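Ribonuclease VapC (Klebsiella pneumoniae, PDB 7BY3) probably acts as a magnesium-dependent endoribonuclease of the PIN-domain family, the toxic component of a toxin-antitoxin system. Local coordinates at residues B[6-12]-B[102-107]; B[33-39]-B[63-69]. All coordinates share one frame; numbering follows the deposited sequence.

Interaction 1 of 2, residues B[6-12]-B[102-107]; sequences ALFDTNI and LELITR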
ATOM      1  N   ALA B   6     -18.507   7.238  -3.462  1.00 37.95           N
ATOM      2  CA  ALA B   6     -17.625   7.118  -4.612  1.00 33.04           C
ATOM      3  C   ALA B   6     -16.146   6.988  -4.249  1.00 31.64           C
ATOM      4  O   ALA B   6     -15.642   7.689  -3.372  1.00 31.39           O
ATOM      5  CB  ALA B   6     -17.827   8.309  -5.525  1.00 33.58           C
ATOM      6  N   LEU B   7     -15.464   6.079  -4.941  1.00 31.16           N
ATOM      7  CA  LEU B   7     -14.008   5.986  -4.904  1.00 28.94           C
ATOM      8  C   LEU B   7     -13.463   6.318  -6.289  1.00 28.84           C
ATOM      9  O   LEU B   7     -13.829   5.679  -7.274  1.00 29.62           O
ATOM     10  CB  LEU B   7     -13.548   4.593  -4.470  1.00 28.46           C
ATOM     11  CG  LEU B   7     -12.033   4.412  -4.328  1.00 25.92           C
ATOM     12  CD1 LEU B   7     -11.596   4.624  -2.891  1.00 25.86           C
ATOM     13  CD2 LEU B   7     -11.589   3.050  -4.828  1.00 25.81           C
ATOM     14  N   PHE B   8     -12.590   7.317  -6.366  1.00 28.80           N
ATOM     15  CA  PHE B   8     -12.097   7.790  -7.654  1.00 29.85           C
ATOM     16  C   PHE B   8     -10.697   7.281  -7.974  1.00 29.97           C
ATOM     17  O   PHE B   8      -9.778   7.401  -7.166  1.00 29.36           O
ATOM     18  CB  PHE B   8     -12.123   9.319  -7.697  1.00 29.22           C
ATOM     19  CG  PHE B   8     -13.497   9.890  -7.902  1.00 29.83           C
ATOM     20  CD1 PHE B   8     -14.306  10.190  -6.821  1.00 29.66           C
ATOM     21  CD2 PHE B   8     -13.983  10.112  -9.179  1.00 30.55           C
ATOM     22  CE1 PHE B   8     -15.572  10.709  -7.009  1.00 30.82           C
ATOM     23  CE2 PHE B   8     -15.247  10.630  -9.372  1.00 31.67           C
ATOM     24  CZ  PHE B   8     -16.042  10.929  -8.286  1.00 31.66           C
ATOM     25  N   ASP B   9     -10.550   6.709  -9.166  1.00 32.05           N
ATOM     26  CA  ASP B   9      -9.273   6.186  -9.634  1.00 31.64           C
ATOM     27  C   ASP B   9      -8.327   7.327  -9.999  1.00 32.24           C
ATOM     28  O   ASP B   9      -8.759   8.459 -10.220  1.00 31.77           O
ATOM     29  CB  ASP B   9      -9.484   5.256 -10.831  1.00 35.49           C
ATOM     30  CG  ASP B   9      -8.288   4.357 -11.097  1.00 37.51           C
ATOM     31  OD1 ASP B   9      -7.321   4.399 -10.309  1.00 38.18           O
ATOM     32  OD2 ASP B   9      -8.322   3.600 -12.091  1.00 39.17           O
ATOM     33  N   THR B  10      -7.037   7.016 -10.050  1.00 32.85           N
ATOM     34  CA  THR B  10      -5.986   8.010 -10.248  1.00 34.82           C
ATOM     35  C   THR B  10      -6.166   8.867 -11.504  1.00 36.92           C
ATOM     36  O   THR B  10      -5.935  10.075 -11.471  1.00 37.06           O
ATOM     37  CB  THR B  10      -4.600   7.330 -10.315  1.00 34.68           C
ATOM     38  OG1 THR B  10      -4.444   6.447  -9.198  1.00 32.57           O
ATOM     39  CG2 THR B  10      -3.488   8.368 -10.294  1.00 33.86           C
ATOM     40  N   ASN B  11      -6.585   8.243 -12.601  1.00 39.24           N
ATOM     41  CA  ASN B  11      -6.680   8.937 -13.885  1.00 41.58           C
ATOM     42  C   ASN B  11      -7.668  10.106 -13.879  1.00 40.39           C
ATOM     43  O   ASN B  11      -7.517  11.058 -14.647  1.00 40.92           O
ATOM     44  CB  ASN B  11      -7.053   7.948 -14.996  1.00 45.10           C
ATOM     45  CG  ASN B  11      -8.309   7.153 -14.680  1.00 43.03           C
ATOM     46  OD1 ASN B  11      -8.238   6.027 -14.189  1.00 43.07           O
ATOM     47  ND2 ASN B  11      -9.465   7.738 -14.966  1.00 52.23           N
ATOM     48  N   ILE B  12      -8.674  10.036 -13.014  1.00 39.24           N
ATOM     49  CA  ILE B  12      -9.676  11.092 -12.932  1.00 36.58           C
ATOM     50  C   ILE B  12      -9.129  12.315 -12.209  1.00 35.66           C
ATOM     51  O   ILE B  12      -9.328  13.446 -12.651  1.00 36.04           O
ATOM     52  CB  ILE B  12     -10.945  10.603 -12.224  1.00 34.52           C
ATOM     53  CG1 ILE B  12     -11.595   9.492 -13.043  1.00 35.19           C
ATOM     54  CG2 ILE B  12     -11.926  11.747 -12.026  1.00 34.11           C
ATOM     55  CD1 ILE B  12     -12.878   9.001 -12.463  1.00 35.40           C
ATOM     56  N   LEU B 102     -17.886   1.102  -2.131  1.00 35.82           N
ATOM     57  CA  LEU B 102     -17.869   2.309  -2.944  1.00 35.77           C
ATOM     58  C   LEU B 102     -17.899   1.965  -4.425  1.00 34.23           C
ATOM     59  O   LEU B 102     -17.372   0.936  -4.843  1.00 34.21           O
ATOM     60  CB  LEU B 102     -16.633   3.153  -2.633  1.00 33.82           C
ATOM     61  CG  LEU B 102     -16.261   3.323  -1.161  1.00 32.95           C
ATOM     62  CD1 LEU B 102     -14.997   4.153  -1.033  1.00 30.60           C
ATOM     63  CD2 LEU B 102     -17.401   3.958  -0.395  1.00 33.49           C
ATOM     64  N   GLU B 103     -18.523   2.828  -5.218  1.00 33.98           N
ATOM     65  CA  GLU B 103     -18.466   2.688  -6.662  1.00 34.48           C
ATOM     66  C   GLU B 103     -17.081   3.095  -7.133  1.00 34.22           C
ATOM     67  O   GLU B 103     -16.560   4.127  -6.715  1.00 37.08           O
ATOM     68  CB  GLU B 103     -19.535   3.545  -7.341  1.00 36.76           C
ATOM     69  CG  GLU B 103     -19.659   3.308  -8.836  1.00 36.86           C
ATOM     70  CD  GLU B 103     -20.454   2.058  -9.159  1.00 39.49           C
ATOM     71  OE1 GLU B 103     -21.288   1.652  -8.323  1.00 47.71           O
ATOM     72  OE2 GLU B 103     -20.247   1.479 -10.245  1.00 40.32           O
ATOM     73  N   LEU B 104     -16.475   2.280  -7.989  1.00 33.31           N
ATOM     74  CA  LEU B 104     -15.177   2.625  -8.549  1.00 32.04           C
ATOM     75  C   LEU B 104     -15.373   3.389  -9.848  1.00 32.70           C
ATOM     76  O   LEU B 104     -15.908   2.859 -10.818  1.00 34.27           O
ATOM     77  CB  LEU B 104     -14.327   1.374  -8.786  1.00 31.60           C
ATOM     78  CG  LEU B 104     -12.937   1.624  -9.376  1.00 30.43           C
ATOM     79  CD1 LEU B 104     -12.180   2.655  -8.554  1.00 27.71           C
ATOM     80  CD2 LEU B 104     -12.147   0.331  -9.472  1.00 27.56           C
ATOM     81  N   ILE B 105     -14.946   4.645  -9.860  1.00 31.87           N
ATOM     82  CA  ILE B 105     -15.074   5.463 -11.053  1.00 33.14           C
ATOM     83  C   ILE B 105     -13.708   5.595 -11.702  1.00 34.66           C
ATOM     84  O   ILE B 105     -12.770   6.123 -11.106  1.00 33.36           O
ATOM     85  CB  ILE B 105     -15.657   6.854 -10.746  1.00 33.59           C
ATOM     86  CG1 ILE B 105     -16.897   6.728  -9.866  1.00 32.49           C
ATOM     87  CG2 ILE B 105     -16.046   7.562 -12.020  1.00 35.56           C
ATOM     88  CD1 ILE B 105     -16.619   6.955  -8.420  1.00 31.42           C
ATOM     89  N   THR B 106     -13.604   5.089 -12.923  1.00 38.80           N
ATOM     90  CA  THR B 106     -12.341   5.052 -13.639  1.00 40.64           C
ATOM     91  C   THR B 106     -12.581   5.190 -15.134  1.00 41.12           C
ATOM     92  O   THR B 106     -13.635   4.812 -15.639  1.00 39.65           O
ATOM     93  CB  THR B 106     -11.574   3.741 -13.360  1.00 38.67           C
ATOM     94  OG1 THR B 106     -10.391   3.691 -14.167  1.00 39.09           O
ATOM     95  CG2 THR B 106     -12.447   2.535 -13.670  1.00 36.59           C
ATOM     96  N   ARG B 107     -11.600   5.738 -15.838  1.00 42.42           N
ATOM     97  CA  ARG B 107     -11.679   5.821 -17.289  1.00 45.79           C
ATOM     98  C   ARG B 107     -11.206   4.536 -17.948  1.00 47.34           C
ATOM     99  O   ARG B 107     -11.249   4.416 -19.172  1.00 51.16           O
ATOM    100  CB  ARG B 107     -10.851   6.990 -17.814  1.00 48.11           C
ATOM    101  CG  ARG B 107     -11.672   8.151 -18.326  1.00 51.34           C
ATOM    102  CD  ARG B 107     -10.791   9.172 -19.020  1.00 53.57           C
ATOM    103  NE  ARG B 107      -9.996   9.926 -18.058  1.00 53.86           N
ATOM    104  CZ  ARG B 107      -8.727   9.662 -17.779  1.00 54.45           C
ATOM    105  NH1 ARG B 107      -8.074  10.389 -16.890  1.00 51.63           N
ATOM    106  NH2 ARG B 107      -8.111   8.677 -18.398  1.00 50.76           N
TER

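Interaction 2 of 2, residues B[33-39]-B[63-69]; sequences QNAISLI and TFNIINI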
ATOM      1  N   GLN B  33     -18.561  13.071   1.278  1.00 39.88           N
ATOM      2  CA  GLN B  33     -17.135  12.997   0.987  1.00 36.63           C
ATOM      3  C   GLN B  33     -16.812  11.774   0.137  1.00 35.73           C
ATOM      4  O   GLN B  33     -17.229  10.663   0.457  1.00 35.62           O
ATOM      5  CB  GLN B  33     -16.346  12.955   2.300  1.00 36.68           C
ATOM      6  CG  GLN B  33     -14.837  12.852   2.163  1.00 35.23           C
ATOM      7  CD  GLN B  33     -14.157  12.597   3.500  1.00 33.78           C
ATOM      8  OE1 GLN B  33     -14.540  11.691   4.242  1.00 34.75           O
ATOM      9  NE2 GLN B  33     -13.152  13.404   3.818  1.00 34.25           N
ATOM     10  N   ASN B  34     -16.073  11.979  -0.947  1.00 35.20           N
ATOM     11  CA  ASN B  34     -15.668  10.861  -1.785  1.00 33.33           C
ATOM     12  C   ASN B  34     -14.292  10.357  -1.379  1.00 31.35           C
ATOM     13  O   ASN B  34     -13.642  10.939  -0.511  1.00 30.63           O
ATOM     14  CB  ASN B  34     -15.686  11.261  -3.258  1.00 33.33           C
ATOM     15  CG  ASN B  34     -17.091  11.463  -3.784  1.00 34.92           C
ATOM     16  OD1 ASN B  34     -17.999  10.691  -3.470  1.00 35.39           O
ATOM     17  ND2 ASN B  34     -17.282  12.509  -4.579  1.00 33.72           N
ATOM     18  N   ALA B  35     -13.836   9.285  -2.017  1.00 29.58           N
ATOM     19  CA  ALA B  35     -12.650   8.595  -1.533  1.00 28.32           C
ATOM     20  C   ALA B  35     -11.622   8.297  -2.615  1.00 27.29           C
ATOM     21  O   ALA B  35     -11.946   8.206  -3.798  1.00 28.29           O
ATOM     22  CB  ALA B  35     -13.057   7.302  -0.841  1.00 28.22           C
ATOM     23  N   ILE B  36     -10.373   8.158  -2.182  1.00 27.01           N
ATOM     24  CA  ILE B  36      -9.294   7.651  -3.020  1.00 26.15           C
ATOM     25  C   ILE B  36      -8.416   6.714  -2.200  1.00 26.42           C
ATOM     26  O   ILE B  36      -8.371   6.806  -0.975  1.00 26.98           O
ATOM     27  CB  ILE B  36      -8.416   8.779  -3.605  1.00 26.64           C
ATOM     28  CG1 ILE B  36      -7.884   9.683  -2.493  1.00 26.21           C
ATOM     29  CG2 ILE B  36      -9.185   9.591  -4.635  1.00 28.32           C
ATOM     30  CD1 ILE B  36      -6.833  10.660  -2.963  1.00 25.53           C
ATOM     31  N   SER B  37      -7.733   5.802  -2.880  1.00 26.34           N
ATOM     32  CA  SER B  37      -6.762   4.933  -2.230  1.00 26.29           C
ATOM     33  C   SER B  37      -5.484   5.705  -1.915  1.00 27.05           C
ATOM     34  O   SER B  37      -5.240   6.768  -2.482  1.00 27.40           O
ATOM     35  CB  SER B  37      -6.445   3.721  -3.110  1.00 25.98           C
ATOM     36  OG  SER B  37      -5.386   2.954  -2.564  1.00 26.96           O
ATOM     37  N   LEU B  38      -4.682   5.178  -0.998  1.00 27.76           N
ATOM     38  CA  LEU B  38      -3.362   5.738  -0.729  1.00 28.16           C
ATOM     39  C   LEU B  38      -2.473   5.621  -1.967  1.00 28.20           C
ATOM     40  O   LEU B  38      -1.591   6.450  -2.192  1.00 29.58           O
ATOM     41  CB  LEU B  38      -2.712   5.036   0.467  1.00 29.22           C
ATOM     42  CG  LEU B  38      -1.510   5.719   1.123  1.00 29.39           C
ATOM     43  CD1 LEU B  38      -1.779   7.198   1.380  1.00 30.26           C
ATOM     44  CD2 LEU B  38      -1.138   5.005   2.414  1.00 31.66           C
ATOM     45  N   ILE B  39      -2.716   4.584  -2.764  1.00 27.13           N
ATOM     46  CA  ILE B  39      -2.008   4.386  -4.025  1.00 27.66           C
ATOM     47  C   ILE B  39      -2.221   5.571  -4.958  1.00 27.05           C
ATOM     48  O   ILE B  39      -1.288   6.037  -5.611  1.00 28.19           O
ATOM     49  CB  ILE B  39      -2.468   3.092  -4.727  1.00 27.61           C
ATOM     50  CG1 ILE B  39      -2.016   1.870  -3.927  1.00 28.60           C
ATOM     51  CG2 ILE B  39      -1.935   3.031  -6.153  1.00 29.68           C
ATOM     52  CD1 ILE B  39      -1.972   0.598  -4.727  1.00 28.54           C
ATOM     53  N   THR B  63      -9.223  16.588   1.143  1.00 33.49           N
ATOM     54  CA  THR B  63     -10.675  16.697   1.230  1.00 32.83           C
ATOM     55  C   THR B  63     -11.338  15.369   0.869  1.00 32.54           C
ATOM     56  O   THR B  63     -12.553  15.214   0.984  1.00 32.61           O
ATOM     57  CB  THR B  63     -11.215  17.800   0.305  1.00 33.90           C
ATOM     58  OG1 THR B  63     -11.081  17.390  -1.061  1.00 37.13           O
ATOM     59  CG2 THR B  63     -10.449  19.097   0.520  1.00 35.04           C
ATOM     60  N   PHE B  64     -10.524  14.419   0.420  1.00 33.85           N
ATOM     61  CA  PHE B  64     -10.984  13.071   0.115  1.00 31.87           C
ATOM     62  C   PHE B  64     -10.788  12.157   1.311  1.00 31.33           C
ATOM     63  O   PHE B  64      -9.824  12.309   2.060  1.00 31.33           O
ATOM     64  CB  PHE B  64     -10.228  12.493  -1.084  1.00 30.43           C
ATOM     65  CG  PHE B  64     -10.616  13.091  -2.400  1.00 30.01           C
ATOM     66  CD1 PHE B  64     -10.048  14.277  -2.830  1.00 31.13           C
ATOM     67  CD2 PHE B  64     -11.532  12.455  -3.218  1.00 29.80           C
ATOM     68  CE1 PHE B  64     -10.397  14.826  -4.046  1.00 31.41           C
ATOM     69  CE2 PHE B  64     -11.886  12.998  -4.434  1.00 31.90           C
ATOM     70  CZ  PHE B  64     -11.317  14.185  -4.849  1.00 33.78           C
ATOM     71  N   ASN B  65     -11.705  11.217   1.505  1.00 31.25           N
ATOM     72  CA  ASN B  65     -11.414  10.107   2.393  1.00 30.20           C
ATOM     73  C   ASN B  65     -10.252   9.349   1.775  1.00 30.77           C
ATOM     74  O   ASN B  65     -10.337   8.893   0.637  1.00 31.33           O
ATOM     75  CB  ASN B  65     -12.635   9.204   2.576  1.00 31.52           C
ATOM     76  CG  ASN B  65     -12.343   7.994   3.442  1.00 33.75           C
ATOM     77  OD1 ASN B  65     -11.371   7.973   4.196  1.00 41.53           O
ATOM     78  ND2 ASN B  65     -13.189   6.976   3.336  1.00 40.18           N
ATOM     79  N   ILE B  66      -9.163   9.214   2.518  1.00 31.69           N
ATOM     80  CA  ILE B  66      -7.976   8.574   1.976  1.00 30.57           C
ATOM     81  C   ILE B  66      -7.758   7.251   2.683  1.00 29.58           C
ATOM     82  O   ILE B  66      -7.436   7.210   3.868  1.00 30.68           O
ATOM     83  CB  ILE B  66      -6.732   9.468   2.112  1.00 30.33           C
ATOM     84  CG1 ILE B  66      -6.968  10.799   1.394  1.00 29.96           C
ATOM     85  CG2 ILE B  66      -5.511   8.771   1.538  1.00 30.79           C
ATOM     86  CD1 ILE B  66      -5.850  11.799   1.572  1.00 31.44           C
ATOM     87  N   ILE B  67      -7.946   6.167   1.941  1.00 29.41           N
ATOM     88  CA  ILE B  67      -7.972   4.838   2.528  1.00 30.76           C
ATOM     89  C   ILE B  67      -6.634   4.118   2.387  1.00 31.13           C
ATOM     90  O   ILE B  67      -6.164   3.860   1.280  1.00 30.02           O
ATOM     91  CB  ILE B  67      -9.086   3.988   1.892  1.00 29.75           C
ATOM     92  CG1 ILE B  67     -10.401   4.773   1.884  1.00 28.20           C
ATOM     93  CG2 ILE B  67      -9.239   2.671   2.633  1.00 30.98           C
ATOM     94  CD1 ILE B  67     -11.579   4.008   1.335  1.00 29.39           C
ATOM     95  N   ASN B  68      -6.028   3.802   3.527  1.00 33.20           N
ATOM     96  CA  ASN B  68      -4.755   3.092   3.561  1.00 34.27           C
ATOM     97  C   ASN B  68      -4.900   1.643   3.118  1.00 33.53           C
ATOM     98  O   ASN B  68      -5.994   1.079   3.154  1.00 31.54           O
ATOM     99  CB  ASN B  68      -4.153   3.135   4.968  1.00 37.11           C
ATOM    100  CG  ASN B  68      -4.017   4.545   5.508  1.00 43.52           C
ATOM    101  OD1 ASN B  68      -3.734   5.485   4.766  1.00 42.55           O
ATOM    102  ND2 ASN B  68      -4.214   4.696   6.812  1.00 48.51           N
ATOM    103  N   ILE B  69      -3.790   1.042   2.700  1.00 34.86           N
ATOM    104  CA  ILE B  69      -3.777  -0.375   2.367  1.00 34.67           C
ATOM    105  C   ILE B  69      -3.386  -1.180   3.599  1.00 36.58           C
ATOM    106  O   ILE B  69      -2.264  -1.079   4.096  1.00 36.27           O
ATOM    107  CB  ILE B  69      -2.805  -0.691   1.211  1.00 32.45           C
ATOM    108  CG1 ILE B  69      -3.083   0.223   0.018  1.00 30.35           C
ATOM    109  CG2 ILE B  69      -2.916  -2.154   0.803  1.00 32.29           C
ATOM    110  CD1 ILE B  69      -1.876   1.001  -0.440  1.00 29.36           C
TER
HETATM  111  O   HOH W   1      -6.171   1.675  -0.625  1.00 27.21           O

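Interaction 1 of 2, residues B[6-12]-B[102-107]
Leu102 meets Leu7 where strands 6-8 and 103-105 run parallel, side by side, in the central sheet of the PIN domain. The CD1 methyl of Leu102 rests against CB of Leu7, the two side chains crossing at about a right angle. Glu103 contributes its carbonyl: Leu7 N donates to Glu103 O over 2.9 Å, while the carboxylate end of Glu103 leads away from strand 6-8. Leu104 lies on the same sheet face as Leu7, the face covered by helix 88-99, and its CD1 packs on Leu7 CD2 at 3.8 Å.

Ile105 ties the ladder together, since its N donates to Leu7 O and its O accepts from Asp9 N, both bonds nearly straight. On the face shared with Ala6 and Phe8, its side chain wedges between three partners. CG1 beside the backbone N (chi1 -48°) and a chi2 of 98° together bring the CD1 methyl over the centre of the Phe8 ring, a CH-pi contact 3.9 Å from the centroid and 7° off the normal. The same methyl presses tightly on Ala6 CB at 3.4 Å, while CG2 takes Ile12 CD1 at 3.5 Å from the first turn of helix 10-17.

Beyond the strand, Thr106 lies alongside Asp9, a predicted magnesium ligand whose side chain approaches that of Asp90. Thr106 OG1 donates to the anti lone pair of Asp9 OD2 over 2.9 Å and also accepts from Asn108 N, a second-shell arrangement that would orient the carboxylate. A polar side chain from the chain of a different protein is also hydrogen-bonded to Asp9 OD2. Arg107 turns back past Asn11 to form a salt bridge with Asp15, with NH1 of Arg107 3.3 Å from CB of Asn11.

Interaction 2 of 2, residues B[33-39]-B[63-69]
Ile36 and Phe64 cross at about a right angle, the CG1 of Ile36 reaching CB of Phe64 at 3.9 Å. That branch of Ile36 sits between its own backbone N and carbonyl carbon (chi1 54°), which leaves CG2 on the side of the backbone N and near CD2 of the Phe64 ring. Leu13 of helix 10-17 packs on both residues. CG1 of Ile36 also lies 4.1 Å from CG1 of Ile66, its neighbour across the sheet.

At the exposed end, Gln33 extends its chain so that its CD lies 3.4 Å from Asn65 N, and NE2 makes a weak hydrogen bond to Thr63 O at 3.4 Å. The Gln33 and Asn65 amide planes are 22° apart, although the two side chains cross at about a right angle.

Strands 35-37 and 65-67 are parallel and are joined by a right-handed beta-alpha-beta crossover through helices 38-50 and 54-61. Their ladder runs from Asn65 N on Asn34 O, through Ile36 N on Asn65 O and Ile67 N on Ile36 O, to Leu38 N, which approaches Ile67 O from above the carbonyl plane.

Ser37 is the N-cap of helix 38-50. Its OG stands anti to the backbone N (chi1 173°), accepts from Ile39 N at 3.1 Å and also meets a water that donates to Ile67 O. Past the cap, Leu38 straddles two neighbours, sending CD1 to Ile66 CG2 and CD2 to Asn68 OD1. Ile69 bends its CD1 back against Ile39 CG1 at 3.6 Å, and it packs as well on Ile69 of the second subunit.

Overall arrangement
From the N terminus the chain lays down strand 6-8 and helix 10-17, passes helix 21-28 and enters strand 35-37. Interaction 2 closes the shorter loop, with helices 38-50 and 54-61 between its segments. Helices 71-83 and 88-99 follow before strand 103-105 returns beside strand 6-8, so interaction 1 closes a longer loop that contains the whole of interaction 2. The two do not cross but meet directly: Ala6 and Phe8 are probably hydrogen-bonded through their backbones to Ala35, linking the two pairs of strands. Helix 88-99 touches both contacts, and the C-terminal ends of both segments of interaction 2 reach the second subunit.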